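Local coordinates for putative major capsid protein (PDB 6G44) that probably builds the icosahedral shell of the virophage mavirus as its major capsid protein, a double jelly-roll that associates into trimers, at residues L129-A134 with S146-Y151; N385-N388 with C393-G396. All blocks are in the same frame, centred on the assembly; numbering follows the deposited sequence.

Contact 1 (L129-A134 with S146-Y151)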
loop_
_atom_site.group_PDB
_atom_site.type_symbol
_atom_site.label_atom_id
_atom_site.label_comp_id
_atom_site.label_asym_id
_atom_site.label_seq_id
_atom_site.Cartn_x
_atom_site.Cartn_y
_atom_site.Cartn_z
ATOM N N LEU C 129 3.779 -4.781 -22.217
ATOM C CA LEU C 129 2.787 -5.690 -21.624
ATOM C C LEU C 129 2.990 -5.845 -20.137
ATOM O O LEU C 129 2.042 -5.730 -19.351
ATOM C CB LEU C 129 2.873 -7.087 -22.240
ATOM C CG LEU C 129 2.311 -7.268 -23.617
ATOM C CD1 LEU C 129 2.703 -8.646 -24.131
ATOM C CD2 LEU C 129 0.799 -7.174 -23.542
ATOM N N HIS C 130 4.220 -6.120 -19.732
ATOM C CA HIS C 130 4.566 -6.472 -18.374
ATOM C C HIS C 130 4.185 -5.386 -17.382
ATOM O O HIS C 130 3.796 -5.674 -16.236
ATOM C CB HIS C 130 6.078 -6.764 -18.284
ATOM C CG HIS C 130 6.530 -7.258 -16.955
ATOM N ND1 HIS C 130 6.138 -8.476 -16.454
ATOM C CD2 HIS C 130 7.376 -6.730 -16.048
ATOM C CE1 HIS C 130 6.714 -8.663 -15.281
ATOM N NE2 HIS C 130 7.461 -7.615 -15.005
ATOM N N GLN C 131 4.299 -4.121 -17.799
ATOM C CA GLN C 131 3.975 -3.000 -16.898
ATOM C C GLN C 131 2.525 -3.030 -16.414
ATOM O O GLN C 131 2.211 -2.422 -15.382
ATOM C CB GLN C 131 4.274 -1.632 -17.555
ATOM C CG GLN C 131 3.382 -1.289 -18.724
ATOM C CD GLN C 131 3.809 -0.062 -19.505
ATOM O OE1 GLN C 131 4.583 0.756 -19.017
ATOM N NE2 GLN C 131 3.309 0.071 -20.743
ATOM N N TYR C 132 1.658 -3.710 -17.170
ATOM C CA TYR C 132 0.214 -3.722 -16.873
ATOM C C TYR C 132 -0.214 -4.882 -16.014
ATOM O O TYR C 132 -1.347 -4.862 -15.539
ATOM C CB TYR C 132 -0.631 -3.732 -18.139
ATOM C CG TYR C 132 -0.602 -2.446 -18.890
ATOM C CD1 TYR C 132 -1.163 -1.292 -18.360
ATOM C CD2 TYR C 132 -0.027 -2.364 -20.139
ATOM C CE1 TYR C 132 -1.160 -0.103 -19.065
ATOM C CE2 TYR C 132 -0.016 -1.182 -20.853
ATOM C CZ TYR C 132 -0.585 -0.050 -20.323
ATOM O OH TYR C 132 -0.543 1.121 -21.048
ATOM N N ASN C 133 0.581 -5.921 -15.837
ATOM C CA ASN C 133 0.085 -6.996 -14.939
ATOM C C ASN C 133 1.066 -7.594 -13.972
ATOM O O ASN C 133 0.737 -8.587 -13.306
ATOM C CB ASN C 133 -0.698 -8.061 -15.721
ATOM C CG ASN C 133 0.198 -9.033 -16.404
ATOM O OD1 ASN C 133 1.348 -8.721 -16.721
ATOM N ND2 ASN C 133 -0.296 -10.236 -16.609
ATOM N N ALA C 134 2.201 -6.937 -13.794
ATOM C CA ALA C 134 3.152 -7.270 -12.771
ATOM C C ALA C 134 2.800 -6.656 -11.451
ATOM O O ALA C 134 2.022 -5.706 -11.343
ATOM C CB ALA C 134 4.546 -6.807 -13.194
ATOM N N SER C 146 8.486 3.772 -12.646
ATOM C CA SER C 146 7.579 2.631 -12.690
ATOM C C SER C 146 6.104 2.985 -12.772
ATOM O O SER C 146 5.308 2.109 -13.064
ATOM C CB SER C 146 7.784 1.693 -11.501
ATOM O OG SER C 146 7.583 2.361 -10.279
ATOM N N ASP C 147 5.739 4.234 -12.540
ATOM C CA ASP C 147 4.345 4.647 -12.647
ATOM C C ASP C 147 3.906 4.566 -14.101
ATOM O O ASP C 147 4.652 5.038 -14.987
ATOM C CB ASP C 147 4.197 6.069 -12.103
ATOM C CG ASP C 147 2.808 6.618 -12.257
ATOM O OD1 ASP C 147 2.538 7.224 -13.326
ATOM O OD2 ASP C 147 1.994 6.469 -11.320
ATOM N N VAL C 148 2.722 3.989 -14.346
ATOM C CA VAL C 148 2.159 3.800 -15.668
ATOM C C VAL C 148 1.028 4.798 -15.874
ATOM O O VAL C 148 0.141 4.935 -15.010
ATOM C CB VAL C 148 1.690 2.338 -15.837
ATOM C CG1 VAL C 148 0.916 2.142 -17.116
ATOM C CG2 VAL C 148 2.867 1.371 -15.769
ATOM N N ASP C 149 1.028 5.469 -17.023
ATOM C CA ASP C 149 0.031 6.497 -17.311
ATOM C C ASP C 149 -1.379 5.916 -17.365
ATOM O O ASP C 149 -1.644 4.858 -17.959
ATOM C CB ASP C 149 0.270 7.125 -18.682
ATOM C CG ASP C 149 1.551 7.925 -18.761
ATOM O OD1 ASP C 149 1.954 8.522 -17.771
ATOM O OD2 ASP C 149 2.137 7.970 -19.870
ATOM N N GLU C 150 -2.316 6.629 -16.731
ATOM C CA GLU C 150 -3.717 6.241 -16.764
ATOM C C GLU C 150 -4.482 6.878 -17.898
ATOM O O GLU C 150 -5.454 6.286 -18.376
ATOM C CB GLU C 150 -4.385 6.589 -15.429
ATOM C CG GLU C 150 -3.794 5.834 -14.244
ATOM C CD GLU C 150 -2.581 6.476 -13.580
ATOM O OE1 GLU C 150 -2.142 7.565 -14.035
ATOM O OE2 GLU C 150 -2.078 5.871 -12.596
ATOM N N TYR C 151 -4.088 8.097 -18.274
ATOM C CA TYR C 151 -4.812 8.893 -19.272
ATOM C C TYR C 151 -3.869 9.302 -20.410
ATOM O O TYR C 151 -2.648 9.215 -20.287
ATOM C CB TYR C 151 -5.514 10.094 -18.637
ATOM C CG TYR C 151 -6.346 9.697 -17.445
ATOM C CD1 TYR C 151 -7.554 9.035 -17.600
ATOM C CD2 TYR C 151 -5.891 9.891 -16.157
ATOM C CE1 TYR C 151 -8.275 8.615 -16.503
ATOM C CE2 TYR C 151 -6.605 9.455 -15.050
ATOM C CZ TYR C 151 -7.791 8.809 -15.241
ATOM O OH TYR C 151 -8.477 8.374 -14.120
HETATM O O HOH W 1 -0.714 3.458 -20.079
#
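V148 wedges against Q131 and Y132 in a small, buried, mainly apolar contact between the C-terminal end region of helix 123-130 and the long loop leading from helix 136-142 to strand 183-186. It lies in the interior of a double jelly-roll subunit, where loops and helices of the first half meet strands of the second. The forked side chain of V148 suits this place because each methyl serves a different neighbour. V148 CG1, set anti to the backbone N (chi1 172°), reaches the Y132 ring obliquely, 3.6 Å from Y132 CE1. V148 CG2 crosses the glutamine at a slant, touching Q131 CB at 3.8 Å and Q131 OE1 at 3.7 Å, so it meets the aliphatic stem as well as the amide oxygen. Q131 can offer this length because its chain runs extended beyond CG, while its NE2 is hydrogen-bonded back to K128 O. The same stem covers part of one face of the neighbouring tyrosine, Q131 CG standing 3.8 Å above the plane of the Y132 ring, offset toward the rim. Y132 also packs on V425 and F427 of strand 425-428, which links this region to the second half of the chain. Just after V148 in the loop, D149 makes a salt bridge to R176 and E150 one to K389. The hydroxyl gives the Y132 ring a polar end in a buried setting: a single water lies 2.5 Å from Y132 OH and donates a hydrogen bond to D149 O at 2.7 Å.

Contact 2 (N385-N388 with C393-G396)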
loop_
_atom_site.group_PDB
_atom_site.type_symbol
_atom_site.label_atom_id
_atom_site.label_comp_id
_atom_site.label_asym_id
_atom_site.label_seq_id
_atom_site.Cartn_x
_atom_site.Cartn_y
_atom_site.Cartn_z
ATOM N N ASN C 385 -6.233 -11.795 -14.132
ATOM C CA ASN C 385 -4.952 -12.230 -14.649
ATOM C C ASN C 385 -3.871 -11.182 -14.429
ATOM O O ASN C 385 -2.821 -11.191 -15.112
ATOM C CB ASN C 385 -5.127 -12.594 -16.125
ATOM C CG ASN C 385 -5.985 -13.812 -16.286
ATOM O OD1 ASN C 385 -5.769 -14.825 -15.582
ATOM N ND2 ASN C 385 -7.024 -13.734 -17.151
ATOM N N GLY C 386 -4.108 -10.276 -13.485
ATOM C CA GLY C 386 -3.093 -9.359 -12.998
ATOM C C GLY C 386 -3.184 -7.924 -13.458
ATOM O O GLY C 386 -2.416 -7.096 -12.956
ATOM N N TYR C 387 -4.108 -7.572 -14.365
ATOM C CA TYR C 387 -4.205 -6.184 -14.820
ATOM C C TYR C 387 -4.288 -5.258 -13.616
ATOM O O TYR C 387 -5.123 -5.465 -12.749
ATOM C CB TYR C 387 -5.397 -5.993 -15.744
ATOM C CG TYR C 387 -5.422 -4.629 -16.361
ATOM C CD1 TYR C 387 -4.678 -4.345 -17.520
ATOM C CD2 TYR C 387 -6.195 -3.613 -15.810
ATOM C CE1 TYR C 387 -4.645 -3.076 -18.075
ATOM C CE2 TYR C 387 -6.198 -2.348 -16.362
ATOM C CZ TYR C 387 -5.455 -2.085 -17.513
ATOM O OH TYR C 387 -5.468 -0.811 -18.071
ATOM N N ASN C 388 -3.443 -4.230 -13.611
ATOM C CA ASN C 388 -3.119 -3.484 -12.379
ATOM C C ASN C 388 -3.470 -2.008 -12.396
ATOM O O ASN C 388 -3.040 -1.274 -11.512
ATOM C CB ASN C 388 -1.641 -3.693 -12.003
ATOM C CG ASN C 388 -0.694 -3.157 -13.045
ATOM O OD1 ASN C 388 -1.063 -2.328 -13.884
ATOM N ND2 ASN C 388 0.557 -3.656 -13.023
ATOM N N CYS C 393 -8.707 4.019 -16.926
ATOM C CA CYS C 393 -7.582 3.843 -17.846
ATOM C C CYS C 393 -7.953 2.810 -18.885
ATOM O O CYS C 393 -8.020 3.121 -20.079
ATOM C CB CYS C 393 -6.375 3.410 -17.043
ATOM S SG CYS C 393 -4.952 2.876 -18.016
ATOM N N PHE C 394 -8.253 1.603 -18.407
ATOM C CA PHE C 394 -8.660 0.486 -19.264
ATOM C C PHE C 394 -9.739 0.825 -20.272
ATOM O O PHE C 394 -9.672 0.448 -21.434
ATOM C CB PHE C 394 -9.133 -0.666 -18.373
ATOM C CG PHE C 394 -9.589 -1.884 -19.123
ATOM C CD1 PHE C 394 -10.916 -2.008 -19.553
ATOM C CD2 PHE C 394 -8.710 -2.908 -19.373
ATOM C CE1 PHE C 394 -11.342 -3.115 -20.226
ATOM C CE2 PHE C 394 -9.135 -4.041 -20.063
ATOM C CZ PHE C 394 -10.447 -4.133 -20.479
ATOM N N SER C 395 -10.729 1.586 -19.833
ATOM C CA SER C 395 -11.903 1.779 -20.665
ATOM C C SER C 395 -11.665 2.673 -21.879
ATOM O O SER C 395 -12.435 2.610 -22.834
ATOM C CB SER C 395 -13.075 2.363 -19.883
ATOM O OG SER C 395 -12.826 3.701 -19.502
ATOM N N GLY C 396 -10.692 3.576 -21.814
ATOM C CA GLY C 396 -10.528 4.562 -22.900
ATOM C C GLY C 396 -11.661 5.593 -22.946
ATOM O O GLY C 396 -11.796 6.298 -23.918
#
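A T-shaped aromatic pair, Y387 with F394, carries this buried contact between the loop that follows helix 375-384 and the short helix 391-394. The edge of the F394 ring points at one face of the Y387 ring; the centroids are 5.4 Å apart and the planes stand at 78°. F394 CD2 makes the closest approach between the rings, 3.8 Å from Y387 CZ, and sits above the tyrosine toward its rim. Such an edge brings slightly positive C-H groups over the electron-rich face. In this second half of the double jelly-roll, both side chains extend anti to their backbone N (chi1 -173° in Y387, 180° in F394), which carries the rings toward each other across a backbone gap of 9.2 Å between Y387 CA and F394 CA. The tyrosine is long enough to pass the phenylalanine ring and touch the helix itself: Y387 OH lies 3.6 Å from F394 CA. The sulfur is close as well, with C393 SG 3.7 Å from Y387 OH. Helix 375-384 ends just before Y387 in a Schellman motif, in which G386 N bonds to S383 O and Y387 N to S382 O. G386 holds the positive-phi position of that motif, where a CB would press on the preceding carbonyl O. Y379 of the same helix extends the aromatic cluster, packing against Y387 and meeting the F394 ring edge-to-face.

Overall arrangement
From the N terminus, residues 129-134 take in the C-terminal part of helix 123-130, and contact 1 closes a loop that contains helix 136-142 before the chain continues toward strand 183-186. Contact 2 comes much later, closing a short loop of four residues that takes in the start of helix 391-394. The two loops are in series and neither encloses nor crosses the other, yet the contact centres lie about 9 Å apart. N388 ND2 probably hydrogen-bonds to A134 O and N133 ND2 to N385 O, while E150 O packs on C393 CB. Each segment of contact 1 thus meets one of contact 2, tying helix and loop of the first jelly-roll half to the helical connections of the second.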